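Local atomic coordinates of peptidoglycan glycosyltransferase (Burkholderia ambifaria, PDB entry 5UY7), a protein that belongs to the penicillin-binding proteins and carries a transpeptidase-type domain of the beta-lactamase superfamily fold. Residues A207-K212 with A237-Y241; N259-T263 with V388-Q392. All coordinates share one frame; numbering follows the deposited sequence.

Contact 1 of 2, residues A207-K212 with A237-Y241; sequences AYANLK and ALVNY
Lys212 lays its aliphatic chain against the ring of Tyr241. CB comes only to the ring's rim at CE1; CG sits over one face, 4.0 Å from the centroid of the Tyr241 ring and 26° off its normal, a CH-pi contact displaced toward CZ. From there CD runs on toward the phenol oxygen, and Lys212 CE ends 3.4 Å from Tyr241 OH. The chain is extended up to CE and bends at its last torsion (chi4 -66°), while NZ makes its salt bridge with Glu216, one turn further along the helix. A lysine suits this place because its methylenes cover an aromatic face while its charge is spent elsewhere. Tyr208 adds a second ring, obliquely set: its CE1 lies 3.7 Å from Tyr241 CD1, with the two planes at 72°. The same ring turns its edge to Val239 CG1, 4.1 Å from Tyr208 CD1.

Val239 spreads its branches along the helix. CG1 reaches Leu211 CD2 at 3.9 Å, and CG2 points to Ala207 CB; a beta-branched residue thus fills the strand side broadly. Ala207 and Ala237 meet CB to CB at 3.9 Å, their small size letting helix and strand come close. Leu211 CD2 also rests on Tyr241 CB.

Helix 201-217 here packs on the edge strand 235-241 of the five-stranded antiparallel sheet, segments 207-212 and 237-241 running roughly parallel. Ala237, Val239 and Tyr241 face the helix by beta alternation. The side chains thus meet through van der Waals and CH-pi contacts, the lysine charge being taken up by Glu216 outside the contact.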
ATOM      1  N   ALA A 207      -5.685  -8.112 -15.297  1.00 14.74           N
ATOM      2  CA  ALA A 207      -4.540  -7.309 -14.891  1.00 16.29           C
ATOM      3  C   ALA A 207      -3.689  -6.922 -16.092  1.00 17.25           C
ATOM      4  O   ALA A 207      -3.270  -5.765 -16.225  1.00 18.45           O
ATOM      5  CB  ALA A 207      -3.705  -8.086 -13.873  1.00 17.58           C
ATOM      6  N   TYR A 208      -3.441  -7.874 -16.989  1.00 15.26           N
ATOM      7  CA  TYR A 208      -2.625  -7.598 -18.164  1.00 17.59           C
ATOM      8  C   TYR A 208      -3.272  -6.548 -19.061  1.00 19.18           C
ATOM      9  O   TYR A 208      -2.622  -5.582 -19.482  1.00 19.28           O
ATOM     10  CB  TYR A 208      -2.406  -8.899 -18.936  1.00 18.29           C
ATOM     11  CG  TYR A 208      -1.852  -8.705 -20.313  1.00 21.35           C
ATOM     12  CD1 TYR A 208      -0.494  -8.584 -20.516  1.00 22.11           C
ATOM     13  CD2 TYR A 208      -2.695  -8.657 -21.415  1.00 20.75           C
ATOM     14  CE1 TYR A 208       0.016  -8.420 -21.793  1.00 25.41           C
ATOM     15  CE2 TYR A 208      -2.199  -8.484 -22.680  1.00 24.98           C
ATOM     16  CZ  TYR A 208      -0.844  -8.360 -22.859  1.00 23.16           C
ATOM     17  OH  TYR A 208      -0.366  -8.191 -24.138  1.00 27.73           O
ATOM     18  N   ALA A 209      -4.551  -6.737 -19.387  1.00 18.49           N
ATOM     19  CA  ALA A 209      -5.221  -5.833 -20.316  1.00 17.33           C
ATOM     20  C   ALA A 209      -5.244  -4.411 -19.779  1.00 18.33           C
ATOM     21  O   ALA A 209      -4.968  -3.453 -20.513  1.00 20.33           O
ATOM     22  CB  ALA A 209      -6.639  -6.327 -20.579  1.00 18.58           C
ATOM     23  N   ASN A 210      -5.568  -4.252 -18.495  1.00 16.69           N
ATOM     24  CA  ASN A 210      -5.646  -2.912 -17.939  1.00 15.65           C
ATOM     25  C   ASN A 210      -4.269  -2.287 -17.800  1.00 17.51           C
ATOM     26  O   ASN A 210      -4.109  -1.076 -18.010  1.00 20.25           O
ATOM     27  CB  ASN A 210      -6.366  -2.941 -16.588  1.00 17.57           C
ATOM     28  CG  ASN A 210      -7.859  -3.068 -16.742  1.00 20.54           C
ATOM     29  OD1 ASN A 210      -8.504  -2.206 -17.335  1.00 20.16           O
ATOM     30  ND2 ASN A 210      -8.429  -4.145 -16.206  1.00 21.72           N
ATOM     31  N   LEU A 211      -3.265  -3.090 -17.434  1.00 17.17           N
ATOM     32  CA  LEU A 211      -1.922  -2.545 -17.269  1.00 17.19           C
ATOM     33  C   LEU A 211      -1.324  -2.154 -18.610  1.00 18.70           C
ATOM     34  O   LEU A 211      -0.694  -1.095 -18.728  1.00 19.11           O
ATOM     35  CB  LEU A 211      -1.027  -3.557 -16.553  1.00 18.94           C
ATOM     36  CG  LEU A 211       0.392  -3.090 -16.252  1.00 19.46           C
ATOM     37  CD1 LEU A 211       0.385  -1.947 -15.239  1.00 19.78           C
ATOM     38  CD2 LEU A 211       1.207  -4.294 -15.771  1.00 22.77           C
ATOM     39  N   LYS A 212      -1.527  -2.990 -19.630  1.00 18.94           N
ATOM     40  CA  LYS A 212      -1.048  -2.677 -20.972  1.00 17.86           C
ATOM     41  C   LYS A 212      -1.657  -1.373 -21.465  1.00 19.79           C
ATOM     42  O   LYS A 212      -0.955  -0.503 -21.993  1.00 21.47           O
ATOM     43  CB  LYS A 212      -1.388  -3.829 -21.921  1.00 18.93           C
ATOM     44  CG  LYS A 212      -1.019  -3.603 -23.383  1.00 22.00           C
ATOM     45  CD  LYS A 212      -1.305  -4.862 -24.202  1.00 24.61           C
ATOM     46  CE  LYS A 212      -0.894  -4.716 -25.664  1.00 25.66           C
ATOM     47  NZ  LYS A 212      -1.706  -3.699 -26.373  1.00 27.39           N
ATOM     48  N   ALA A 237      -3.004 -12.880  -9.844  1.00 16.26           N
ATOM     49  CA  ALA A 237      -2.458 -12.286 -11.055  1.00 15.81           C
ATOM     50  C   ALA A 237      -1.109 -11.684 -10.723  1.00 15.80           C
ATOM     51  O   ALA A 237      -0.919 -11.136  -9.636  1.00 15.27           O
ATOM     52  CB  ALA A 237      -3.389 -11.217 -11.639  1.00 18.71           C
ATOM     53  N   LEU A 238      -0.181 -11.781 -11.671  1.00 15.13           N
ATOM     54  CA  LEU A 238       1.158 -11.229 -11.487  1.00 16.89           C
ATOM     55  C   LEU A 238       1.651 -10.874 -12.881  1.00 20.11           C
ATOM     56  O   LEU A 238       1.933 -11.778 -13.670  1.00 19.43           O
ATOM     57  CB  LEU A 238       2.063 -12.258 -10.805  1.00 17.29           C
ATOM     58  CG  LEU A 238       3.491 -11.917 -10.376  1.00 25.69           C
ATOM     59  CD1 LEU A 238       3.476 -11.134  -9.092  1.00 24.00           C
ATOM     60  CD2 LEU A 238       4.289 -13.201 -10.191  1.00 32.30           C
ATOM     61  N   VAL A 239       1.694  -9.579 -13.210  1.00 15.80           N
ATOM     62  CA  VAL A 239       1.944  -9.134 -14.577  1.00 18.29           C
ATOM     63  C   VAL A 239       3.038  -8.077 -14.591  1.00 19.33           C
ATOM     64  O   VAL A 239       2.971  -7.098 -13.842  1.00 19.68           O
ATOM     65  CB  VAL A 239       0.670  -8.569 -15.238  1.00 19.35           C
ATOM     66  CG1 VAL A 239       0.975  -8.112 -16.676  1.00 23.93           C
ATOM     67  CG2 VAL A 239      -0.419  -9.611 -15.251  1.00 24.30           C
ATOM     68  N   ASN A 240       4.032  -8.270 -15.453  1.00 18.96           N
ATOM     69  CA  ASN A 240       4.972  -7.230 -15.841  1.00 21.57           C
ATOM     70  C   ASN A 240       4.684  -6.856 -17.284  1.00 21.42           C
ATOM     71  O   ASN A 240       4.542  -7.746 -18.131  1.00 23.06           O
ATOM     72  CB  ASN A 240       6.417  -7.707 -15.715  1.00 23.50           C
ATOM     73  CG  ASN A 240       6.806  -8.000 -14.286  1.00 25.86           C
ATOM     74  OD1 ASN A 240       7.102  -7.088 -13.523  1.00 28.98           O
ATOM     75  ND2 ASN A 240       6.809  -9.277 -13.917  1.00 27.51           N
ATOM     76  N   TYR A 241       4.596  -5.557 -17.566  1.00 20.38           N
ATOM     77  CA  TYR A 241       4.438  -5.086 -18.940  1.00 23.58           C
ATOM     78  C   TYR A 241       5.428  -3.968 -19.231  1.00 27.37           C
ATOM     79  O   TYR A 241       5.371  -2.907 -18.575  1.00 31.35           O
ATOM     80  CB  TYR A 241       3.009  -4.616 -19.223  1.00 27.42           C
ATOM     81  CG  TYR A 241       2.797  -4.489 -20.707  1.00 29.56           C
ATOM     82  CD1 TYR A 241       2.468  -5.601 -21.473  1.00 29.52           C
ATOM     83  CD2 TYR A 241       3.005  -3.282 -21.357  1.00 24.67           C
ATOM     84  CE1 TYR A 241       2.309  -5.507 -22.840  1.00 31.72           C
ATOM     85  CE2 TYR A 241       2.855  -3.179 -22.723  1.00 25.27           C
ATOM     86  CZ  TYR A 241       2.501  -4.294 -23.463  1.00 31.13           C
ATOM     87  OH  TYR A 241       2.352  -4.196 -24.823  1.00 32.53           O
TER

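Contact 2 of 2, residues N259-T263 with V388-Q392; sequences NRILT and VSLFQ
Ser389 OG is held by two bonds: it accepts from Gln392 N at 3.0 Å and donates to water 2 at 2.7 Å. The same water donates to Leu262 O, so the serine hydroxyl is tied to the helix 260-263 through one molecule. The hydroxyl is able to reach Gln392 N because chi1 (67°) sets OG between the backbone N and the carbonyl carbon. Gln392 answers by accepting from Ser389 N with OE1, also 3.0 Å.

This reciprocal pair is a capping box, which closes the start of helix 390-401 as it leaves the short, weakly bonded strand at about 388-389. Serine is a fitting N-cap, and the glutamine's amide supplies the returning acceptor while its NE2 donates to Gln352 O and Ala363 O. Between the two box residues, Phe391 N gives a direct bond to Ile261 O, 3.2 Å long and tilted 30° from the carbonyl plane. Water 1 links Arg260 O to Leu390 N, which lies 2.9 Å from the water.

Apolar side chains complete the join. Leu262 starts away from the partner segment, yet its tip returns: CD2 stands over one face of the Phe391 ring, 3.8 Å from the centroid, the two side chains running side by side in the same direction. A branched leucine suits this buried place by offering a methyl to the flat phenylalanine face. Ile261 crosses Phe391 at about a right angle, with its CG2 4.0 Å from Phe391 CB; this beta branch, anti to the isoleucine N, lets Ile261 pack close to its own backbone. Beyond, the side chains of Phe391 and Ile261 both touch Met226 of strand 222-229.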
ATOM      1  N   ASN A 259      11.956 -10.643 -13.034  1.00 51.71           N
ATOM      2  CA  ASN A 259      10.576 -10.351 -12.650  1.00 40.03           C
ATOM      3  C   ASN A 259      10.599  -9.074 -11.816  1.00 37.41           C
ATOM      4  O   ASN A 259      10.832  -9.109 -10.605  1.00 33.01           O
ATOM      5  CB  ASN A 259       9.969 -11.529 -11.894  1.00 38.85           C
ATOM      6  CG  ASN A 259       8.465 -11.405 -11.729  1.00 33.64           C
ATOM      7  OD1 ASN A 259       7.951 -10.337 -11.414  1.00 36.00           O
ATOM      8  ND2 ASN A 259       7.755 -12.506 -11.953  1.00 50.13           N
ATOM      9  N   ARG A 260      10.353  -7.935 -12.475  1.00 32.90           N
ATOM     10  CA  ARG A 260      10.550  -6.635 -11.834  1.00 33.77           C
ATOM     11  C   ARG A 260       9.660  -6.443 -10.610  1.00 31.78           C
ATOM     12  O   ARG A 260      10.036  -5.715  -9.684  1.00 28.59           O
ATOM     13  CB  ARG A 260      10.314  -5.513 -12.843  1.00 33.44           C
ATOM     14  CG  ARG A 260      11.268  -5.563 -14.027  1.00 40.93           C
ATOM     15  CD  ARG A 260      11.134  -4.346 -14.923  1.00 52.16           C
ATOM     16  NE  ARG A 260       9.806  -4.224 -15.522  1.00 56.57           N
ATOM     17  CZ  ARG A 260       9.394  -4.901 -16.593  1.00 52.04           C
ATOM     18  NH1 ARG A 260      10.198  -5.775 -17.184  1.00 58.82           N
ATOM     19  NH2 ARG A 260       8.171  -4.712 -17.067  1.00 43.89           N
ATOM     20  N   ILE A 261       8.478  -7.068 -10.585  1.00 27.01           N
ATOM     21  CA  ILE A 261       7.623  -6.997  -9.403  1.00 24.82           C
ATOM     22  C   ILE A 261       8.374  -7.460  -8.167  1.00 25.02           C
ATOM     23  O   ILE A 261       8.172  -6.932  -7.065  1.00 25.41           O
ATOM     24  CB  ILE A 261       6.343  -7.835  -9.606  1.00 28.98           C
ATOM     25  CG1 ILE A 261       5.467  -7.229 -10.692  1.00 36.54           C
ATOM     26  CG2 ILE A 261       5.567  -7.950  -8.292  1.00 29.96           C
ATOM     27  CD1 ILE A 261       4.166  -7.980 -10.910  1.00 35.80           C
ATOM     28  N   LEU A 262       9.264  -8.438  -8.328  1.00 26.26           N
ATOM     29  CA  LEU A 262      10.025  -8.988  -7.218  1.00 28.50           C
ATOM     30  C   LEU A 262      11.426  -8.405  -7.093  1.00 26.16           C
ATOM     31  O   LEU A 262      11.987  -8.399  -5.990  1.00 27.40           O
ATOM     32  CB  LEU A 262      10.139 -10.507  -7.374  1.00 30.29           C
ATOM     33  CG  LEU A 262       8.816 -11.240  -7.159  1.00 39.54           C
ATOM     34  CD1 LEU A 262       8.656 -12.346  -8.178  1.00 47.99           C
ATOM     35  CD2 LEU A 262       8.770 -11.793  -5.742  1.00 39.11           C
ATOM     36  N   THR A 263      12.005  -7.907  -8.180  1.00 28.31           N
ATOM     37  CA  THR A 263      13.412  -7.518  -8.144  1.00 29.13           C
ATOM     38  C   THR A 263      13.630  -6.018  -8.034  1.00 33.12           C
ATOM     39  O   THR A 263      14.658  -5.595  -7.497  1.00 35.15           O
ATOM     40  CB  THR A 263      14.146  -8.042  -9.385  1.00 31.09           C
ATOM     41  OG1 THR A 263      13.589  -7.455 -10.568  1.00 33.59           O
ATOM     42  CG2 THR A 263      14.030  -9.560  -9.473  1.00 33.08           C
ATOM     43  N   VAL A 388      11.526  -0.781  -1.018  1.00 20.86           N
ATOM     44  CA  VAL A 388      10.657  -1.953  -1.031  1.00 19.40           C
ATOM     45  C   VAL A 388      10.423  -2.353  -2.482  1.00 21.26           C
ATOM     46  O   VAL A 388      10.602  -1.554  -3.397  1.00 23.11           O
ATOM     47  CB  VAL A 388       9.295  -1.676  -0.361  1.00 17.89           C
ATOM     48  CG1 VAL A 388       9.489  -1.146   1.058  1.00 18.60           C
ATOM     49  CG2 VAL A 388       8.498  -0.677  -1.208  1.00 20.83           C
ATOM     50  N   SER A 389       9.982  -3.593  -2.682  1.00 21.58           N
ATOM     51  CA  SER A 389       9.458  -4.021  -3.974  1.00 19.78           C
ATOM     52  C   SER A 389       7.937  -3.915  -3.953  1.00 20.36           C
ATOM     53  O   SER A 389       7.316  -3.858  -2.893  1.00 18.73           O
ATOM     54  CB  SER A 389       9.854  -5.464  -4.295  1.00 23.06           C
ATOM     55  OG  SER A 389       9.207  -6.350  -3.388  1.00 21.63           O
ATOM     56  N   LEU A 390       7.333  -3.925  -5.149  1.00 19.66           N
ATOM     57  CA  LEU A 390       5.871  -3.917  -5.196  1.00 18.81           C
ATOM     58  C   LEU A 390       5.301  -5.186  -4.572  1.00 18.34           C
ATOM     59  O   LEU A 390       4.264  -5.140  -3.895  1.00 18.11           O
ATOM     60  CB  LEU A 390       5.374  -3.755  -6.631  1.00 19.57           C
ATOM     61  CG  LEU A 390       3.857  -3.538  -6.758  1.00 17.20           C
ATOM     62  CD1 LEU A 390       3.462  -2.197  -6.164  1.00 19.00           C
ATOM     63  CD2 LEU A 390       3.454  -3.617  -8.234  1.00 18.44           C
ATOM     64  N   PHE A 391       5.976  -6.321  -4.772  1.00 18.90           N
ATOM     65  CA  PHE A 391       5.555  -7.561  -4.129  1.00 19.04           C
ATOM     66  C   PHE A 391       5.490  -7.391  -2.618  1.00 21.45           C
ATOM     67  O   PHE A 391       4.509  -7.784  -1.975  1.00 19.52           O
ATOM     68  CB  PHE A 391       6.513  -8.699  -4.495  1.00 19.82           C
ATOM     69  CG  PHE A 391       6.066 -10.053  -4.004  1.00 23.94           C
ATOM     70  CD1 PHE A 391       6.305 -10.453  -2.696  1.00 28.86           C
ATOM     71  CD2 PHE A 391       5.412 -10.930  -4.857  1.00 27.72           C
ATOM     72  CE1 PHE A 391       5.886 -11.697  -2.248  1.00 29.82           C
ATOM     73  CE2 PHE A 391       4.996 -12.177  -4.411  1.00 26.86           C
ATOM     74  CZ  PHE A 391       5.233 -12.556  -3.110  1.00 28.33           C
ATOM     75  N   GLN A 392       6.540  -6.805  -2.029  1.00 19.13           N
ATOM     76  CA  GLN A 392       6.549  -6.606  -0.585  1.00 17.21           C
ATOM     77  C   GLN A 392       5.386  -5.733  -0.128  1.00 17.26           C
ATOM     78  O   GLN A 392       4.797  -5.982   0.929  1.00 17.42           O
ATOM     79  CB  GLN A 392       7.871  -5.984  -0.146  1.00 19.66           C
ATOM     80  CG  GLN A 392       9.014  -6.972  -0.081  1.00 20.13           C
ATOM     81  CD  GLN A 392      10.329  -6.280   0.218  1.00 20.63           C
ATOM     82  OE1 GLN A 392      10.517  -5.124  -0.154  1.00 21.31           O
ATOM     83  NE2 GLN A 392      11.235  -6.974   0.903  1.00 22.26           N
TER
HETATM   84  O   HOH W   1       8.843  -3.896  -7.634  1.00 20.59           O
HETATM   85  O   HOH W   2      10.978  -8.408  -3.419  1.00 23.64           O

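Overall arrangement
From the start of the modelled chain, helix 201-217 leads into strands 222-229 and 235-241, and contact 1 closes this loop by bringing the second strand back against the helix. The chain then reaches helix 260-263, from which contact 2 closes a far longer loop, spanning several helices and strands, to the start of helix 390-401. The loops follow in series, neither nested nor crossed. They meet at strand 235-241: Asn240 faces away from helix 201-217, its side chain probably hydrogen-bonded to Asn259 and to Ile261 N. The edge strand thus has helix 201-217 on one face and helix 260-263 on the other, joining the sheet to the helical part.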